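Local structure of N-carbamoylsarcosine amidase related protein (Thermoplasma acidophilum, 3EEF) at residues R137-E142 with T164-D169. The protein is a zinc-containing member of the isochorismatase-like cysteine hydrolases that probably cleaves the amide bond of N-carbamoylsarcosine. Residues are numbered along the deposited sequence; the frame is centred on the assembly and turned at random.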
loop_
_atom_site.group_PDB
_atom_site.type_symbol
_atom_site.label_atom_id
_atom_site.label_comp_id
_atom_site.label_asym_id
_atom_site.label_seq_id
_atom_site.Cartn_x
_atom_site.Cartn_y
_atom_site.Cartn_z
ATOM N N ARG A 137 13.081 -13.058 1.104
ATOM C CA ARG A 137 14.194 -13.380 2.018
ATOM C C ARG A 137 15.169 -12.222 1.989
ATOM O O ARG A 137 15.212 -11.451 1.014
ATOM C CB ARG A 137 14.925 -14.663 1.630
ATOM C CG ARG A 137 14.064 -15.927 1.687
ATOM C CD ARG A 137 13.669 -16.332 3.126
ATOM N NE ARG A 137 14.812 -16.415 4.053
ATOM C CZ ARG A 137 15.805 -17.326 4.009
ATOM N NH1 ARG A 137 15.838 -18.270 3.065
ATOM N NH2 ARG A 137 16.785 -17.296 4.927
ATOM N N ILE A 138 15.945 -12.095 3.071
ATOM C CA ILE A 138 16.784 -10.937 3.269
ATOM C C ILE A 138 18.238 -11.298 3.546
ATOM O O ILE A 138 18.517 -12.132 4.405
ATOM C CB ILE A 138 16.280 -10.070 4.444
ATOM C CG1 ILE A 138 14.818 -9.602 4.193
ATOM C CG2 ILE A 138 17.242 -8.863 4.653
ATOM C CD1 ILE A 138 13.994 -9.139 5.451
ATOM N N ILE A 139 19.150 -10.624 2.847
ATOM C CA ILE A 139 20.567 -10.737 3.063
ATOM C C ILE A 139 21.082 -9.330 3.229
ATOM O O ILE A 139 20.663 -8.431 2.499
ATOM C CB ILE A 139 21.275 -11.387 1.817
ATOM C CG1 ILE A 139 20.762 -12.823 1.610
ATOM C CG2 ILE A 139 22.815 -11.341 1.940
ATOM C CD1 ILE A 139 21.315 -13.503 0.340
ATOM N N VAL A 140 21.978 -9.144 4.191
ATOM C CA VAL A 140 22.649 -7.878 4.422
ATOM C C VAL A 140 24.175 -8.046 4.337
ATOM O O VAL A 140 24.726 -8.963 4.908
ATOM C CB VAL A 140 22.279 -7.338 5.809
ATOM C CG1 VAL A 140 22.833 -5.919 5.997
ATOM C CG2 VAL A 140 20.784 -7.354 5.980
ATOM N N VAL A 141 24.844 -7.172 3.594
ATOM C CA VAL A 141 26.296 -7.206 3.459
ATOM C C VAL A 141 26.945 -6.305 4.501
ATOM O O VAL A 141 27.118 -5.128 4.252
ATOM C CB VAL A 141 26.700 -6.782 2.042
ATOM C CG1 VAL A 141 28.220 -6.911 1.822
ATOM C CG2 VAL A 141 25.923 -7.624 1.042
ATOM N N GLU A 142 27.304 -6.878 5.656
ATOM C CA GLU A 142 27.719 -6.117 6.835
ATOM C C GLU A 142 28.727 -4.998 6.568
ATOM O O GLU A 142 28.546 -3.888 7.054
ATOM C CB GLU A 142 28.235 -7.032 7.957
ATOM C CG GLU A 142 29.472 -7.875 7.621
ATOM C CD GLU A 142 29.942 -8.799 8.775
ATOM O OE1 GLU A 142 29.426 -8.731 9.911
ATOM O OE2 GLU A 142 30.850 -9.617 8.531
ATOM N N THR A 164 20.148 -13.140 6.811
ATOM C CA THR A 164 21.455 -13.750 6.872
ATOM C C THR A 164 22.465 -12.669 6.510
ATOM O O THR A 164 22.274 -11.929 5.541
ATOM C CB THR A 164 21.589 -14.922 5.912
ATOM O OG1 THR A 164 21.514 -14.422 4.579
ATOM C CG2 THR A 164 20.491 -15.939 6.115
ATOM N N VAL A 165 23.561 -12.624 7.261
ATOM C CA VAL A 165 24.585 -11.598 7.132
ATOM C C VAL A 165 25.794 -12.152 6.360
ATOM O O VAL A 165 26.282 -13.227 6.661
ATOM C CB VAL A 165 25.031 -11.145 8.537
ATOM C CG1 VAL A 165 26.074 -10.048 8.448
ATOM C CG2 VAL A 165 23.821 -10.695 9.371
ATOM N N LYS A 166 26.266 -11.417 5.363
ATOM C CA LYS A 166 27.398 -11.832 4.547
ATOM C C LYS A 166 28.419 -10.715 4.483
ATOM O O LYS A 166 28.119 -9.593 4.884
ATOM C CB LYS A 166 26.935 -12.157 3.122
ATOM C CG LYS A 166 26.051 -13.407 3.003
ATOM C CD LYS A 166 26.770 -14.670 3.466
ATOM C CE LYS A 166 26.094 -15.939 2.942
ATOM N NZ LYS A 166 26.520 -17.144 3.724
ATOM N N ARG A 167 29.609 -11.019 3.962
ATOM C CA ARG A 167 30.618 -10.004 3.692
ATOM C C ARG A 167 30.737 -9.787 2.195
ATOM O O ARG A 167 30.354 -10.647 1.396
ATOM C CB ARG A 167 31.967 -10.385 4.289
ATOM C CG ARG A 167 31.860 -10.897 5.712
ATOM C CD ARG A 167 33.184 -10.884 6.445
ATOM N NE ARG A 167 33.392 -9.611 7.133
ATOM C CZ ARG A 167 34.096 -8.580 6.666
ATOM N NH1 ARG A 167 34.706 -8.627 5.482
ATOM N NH2 ARG A 167 34.201 -7.485 7.409
ATOM N N SER A 168 31.240 -8.612 1.815
ATOM C CA SER A 168 31.281 -8.247 0.406
ATOM C C SER A 168 32.085 -9.271 -0.392
ATOM O O SER A 168 31.703 -9.612 -1.502
ATOM C CB SER A 168 31.824 -6.832 0.194
ATOM O OG SER A 168 33.052 -6.625 0.849
ATOM N N ASP A 169 33.158 -9.798 0.206
ATOM C CA ASP A 169 34.019 -10.785 -0.473
ATOM C C ASP A 169 33.400 -12.176 -0.652
ATOM O O ASP A 169 34.007 -13.013 -1.314
ATOM C CB ASP A 169 35.424 -10.879 0.182
ATOM C CG ASP A 169 35.382 -11.285 1.658
ATOM O OD1 ASP A 169 34.472 -12.035 2.078
ATOM O OD2 ASP A 169 36.276 -10.842 2.407
#
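Glu142 and Arg167 form a salt bridge beside the parallel strands 137-141 and 164-166. With chi1 at 62°, Glu142 CG lies between the backbone N and the carbonyl carbon and sits 3.5 Å from Lys166 O. Glu142 OE2 meets Arg167 NE at 2.9 Å, but the N-H...O angle is only 128° and the hydrogen bond is weak. The carboxylate and guanidinium planes are 65° apart. Lys154 holds OE1, so two cations share the carboxylate. Glu142 also crosses Val165 at about a right angle, its CB 3.7 Å from Val165 CG1. An alanine here would probably leave Arg167 and Lys154 without their shared carboxylate.

The backbones are joined by four hydrogen bonds. Thr164 N donates to Ile138 O, Val140 N to Thr164 O, Lys166 N to Val140 O and Glu142 N to Lys166 O. On one face, Ile139 CG1 touches Thr164 OG1 at 3.5 Å, and its CG2 lies 4.0 Å from Lys166 CG. Further along, Val141 CG1, anti to the backbone N, lies 3.5 Å from Ser168 N. All three are van der Waals contacts.

Strand 164-166 is an outermost strand of the chain's parallel sheet, and strand 112-116 flanks 137-141 across from it. Helix 153-161 covers the face of Val140 and Val165 and joins the two strands in a beta-alpha-beta crossover of the isochorismatase-like fold, away from the zinc site. Helix 22-40 packs on Val141 and Ser168.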